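Local coordinates for chitin-binding type-4 domain-containing protein (PDB 6T5Z) that is a copper-dependent lytic polysaccharide monooxygenase of family AA10 that probably cleaves chitin chains by oxidation, at residues 147-152 with 166-171. Sequence-based numbering, arbitrary orientation.
Sequences YHVILG and VIDTTI
The phenol of Y147 donates a hydrogen bond to the carboxylate of D168, OH to OD2 2.7 Å, meeting that oxygen on its anti side but tilted 32° out of the carboxylate plane. Y147 CG stands anti to the backbone N (chi1 175°), a turn that runs the ring alongside the aspartate on the same face of the sheet. The ring also presents its edge to backbone, CD1 lying 3.2 Å from T169 O. Tyrosine suits this place because its flat ring spans two residues of the partner strand and still ends in a donor. On the other face, T169 OG1 donates to H148 O at 2.9 Å from above the carbonyl plane, while T169 N reaches the same oxygen nearly along the C=O axis; threonine thus doubles the grip on one acceptor, and its CG2 is left to touch I150 CD1 at 4.1 Å. On this face too, H148 CB and CD2 each lie 4.1 Å from I171 CD1.

H148 pairs with T169 and I150 with I167 as hydrogen-bonded antiparallel pairs of the hairpin formed by strands 148-156 and 161-172, part of the beta-sandwich core of the LPMO fold. Between them V149 faces D168 in a non-hydrogen-bonded pair, where V149 CA approaches I167 O to 3.2 Å. On the face of Y147 and D168, branched apolar side chains interlock: V149 CG1 meets V166 CB at 3.8 Å, and L151 CD1 packs on V166 CG1 at 3.7 Å.

Farther out, R10 forms a salt bridge with D168 OD2, which probably helps keep the carboxylate ionised, and Q65 bonds to the Y147 hydroxyl. T100 OG1 holds H148 ND1.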
loop_
_atom_site.group_PDB
_atom_site.type_symbol
_atom_site.label_atom_id
_atom_site.label_comp_id
_atom_site.label_asym_id
_atom_site.label_seq_id
_atom_site.Cartn_x
_atom_site.Cartn_y
_atom_site.Cartn_z
ATOM N N TYR A 147 -3.698 -14.180 5.760
ATOM C CA TYR A 147 -3.820 -12.731 5.843
ATOM C C TYR A 147 -2.439 -12.094 5.751
ATOM O O TYR A 147 -1.564 -12.380 6.572
ATOM C CB TYR A 147 -4.521 -12.326 7.141
ATOM C CG TYR A 147 -4.605 -10.819 7.402
ATOM C CD1 TYR A 147 -4.689 -9.893 6.364
ATOM C CD2 TYR A 147 -4.594 -10.334 8.710
ATOM C CE1 TYR A 147 -4.758 -8.516 6.631
ATOM C CE2 TYR A 147 -4.664 -8.982 8.982
ATOM C CZ TYR A 147 -4.749 -8.080 7.940
ATOM O OH TYR A 147 -4.829 -6.739 8.246
ATOM N N HIS A 148 -2.262 -11.219 4.762
ATOM C CA HIS A 148 -1.024 -10.480 4.556
ATOM C C HIS A 148 -1.348 -9.062 4.124
ATOM O O HIS A 148 -2.394 -8.809 3.519
ATOM C CB HIS A 148 -0.147 -11.155 3.497
ATOM C CG HIS A 148 0.495 -12.401 3.990
ATOM N ND1 HIS A 148 1.575 -12.377 4.841
ATOM C CD2 HIS A 148 0.185 -13.706 3.800
ATOM C CE1 HIS A 148 1.923 -13.617 5.136
ATOM N NE2 HIS A 148 1.095 -14.442 4.518
ATOM N N VAL A 149 -0.429 -8.145 4.422
ATOM C CA VAL A 149 -0.555 -6.747 4.032
ATOM C C VAL A 149 0.502 -6.462 2.982
ATOM O O VAL A 149 1.673 -6.815 3.160
ATOM C CB VAL A 149 -0.409 -5.800 5.232
ATOM C CG1 VAL A 149 -0.367 -4.347 4.762
ATOM C CG2 VAL A 149 -1.550 -6.028 6.218
ATOM N N ILE A 150 0.084 -5.836 1.889
ATOM C CA ILE A 150 0.977 -5.432 0.815
ATOM C C ILE A 150 1.125 -3.921 0.905
ATOM O O ILE A 150 0.129 -3.208 1.072
ATOM C CB ILE A 150 0.424 -5.872 -0.556
ATOM C CG1 ILE A 150 0.474 -7.400 -0.659
ATOM C CG2 ILE A 150 1.179 -5.167 -1.704
ATOM C CD1 ILE A 150 -0.243 -8.026 -1.842
ATOM N N LEU A 151 2.367 -3.433 0.838
ATOM C CA LEU A 151 2.648 -2.001 0.828
ATOM C C LEU A 151 3.033 -1.575 -0.582
ATOM O O LEU A 151 4.096 -1.953 -1.091
ATOM C CB LEU A 151 3.754 -1.634 1.818
ATOM C CG LEU A 151 4.193 -0.164 1.783
ATOM C CD1 LEU A 151 3.056 0.773 2.231
ATOM C CD2 LEU A 151 5.435 0.088 2.627
ATOM N N GLY A 152 2.172 -0.777 -1.213
ATOM C CA GLY A 152 2.494 -0.182 -2.494
ATOM C C GLY A 152 3.156 1.161 -2.273
ATOM O O GLY A 152 2.711 1.948 -1.434
ATOM N N VAL A 166 -1.059 0.735 1.870
ATOM C CA VAL A 166 -1.195 -0.634 2.366
ATOM C C VAL A 166 -2.500 -1.237 1.853
ATOM O O VAL A 166 -3.515 -0.543 1.673
ATOM C CB VAL A 166 -1.108 -0.687 3.910
ATOM C CG1 VAL A 166 0.247 -0.174 4.403
ATOM C CG2 VAL A 166 -2.242 0.116 4.567
ATOM N N ILE A 167 -2.452 -2.545 1.590
ATOM C CA ILE A 167 -3.561 -3.338 1.057
ATOM C C ILE A 167 -3.718 -4.572 1.936
ATOM O O ILE A 167 -2.747 -5.302 2.168
ATOM C CB ILE A 167 -3.311 -3.764 -0.410
ATOM C CG1 ILE A 167 -2.933 -2.566 -1.277
ATOM C CG2 ILE A 167 -4.546 -4.458 -0.998
ATOM C CD1 ILE A 167 -2.388 -2.944 -2.668
ATOM N N ASP A 168 -4.936 -4.827 2.405
ATOM C CA ASP A 168 -5.217 -6.019 3.192
ATOM C C ASP A 168 -5.711 -7.130 2.280
ATOM O O ASP A 168 -6.626 -6.920 1.478
ATOM C CB ASP A 168 -6.266 -5.723 4.263
ATOM C CG ASP A 168 -5.799 -4.671 5.230
ATOM O OD1 ASP A 168 -6.202 -3.499 5.074
ATOM O OD2 ASP A 168 -5.010 -5.025 6.132
ATOM N N THR A 169 -5.098 -8.306 2.393
ATOM C CA THR A 169 -5.406 -9.407 1.489
ATOM C C THR A 169 -5.558 -10.698 2.272
ATOM O O THR A 169 -4.910 -10.898 3.301
ATOM C CB THR A 169 -4.307 -9.609 0.410
ATOM O OG1 THR A 169 -3.086 -10.026 1.035
ATOM C CG2 THR A 169 -4.048 -8.322 -0.357
ATOM N N THR A 170 -6.423 -11.574 1.759
ATOM C CA THR A 170 -6.498 -12.974 2.168
ATOM C C THR A 170 -6.013 -13.798 0.979
ATOM O O THR A 170 -6.686 -13.853 -0.055
ATOM C CB THR A 170 -7.914 -13.379 2.572
ATOM O OG1 THR A 170 -8.285 -12.696 3.770
ATOM C CG2 THR A 170 -7.975 -14.876 2.844
ATOM N N ILE A 171 -4.841 -14.423 1.114
ATOM C CA ILE A 171 -4.176 -15.114 0.008
ATOM C C ILE A 171 -4.473 -16.614 0.061
ATOM O O ILE A 171 -4.146 -17.295 1.042
ATOM C CB ILE A 171 -2.659 -14.860 0.026
ATOM C CG1 ILE A 171 -2.391 -13.364 -0.147
ATOM C CG2 ILE A 171 -1.988 -15.661 -1.075
ATOM C CD1 ILE A 171 -0.902 -12.952 -0.098
#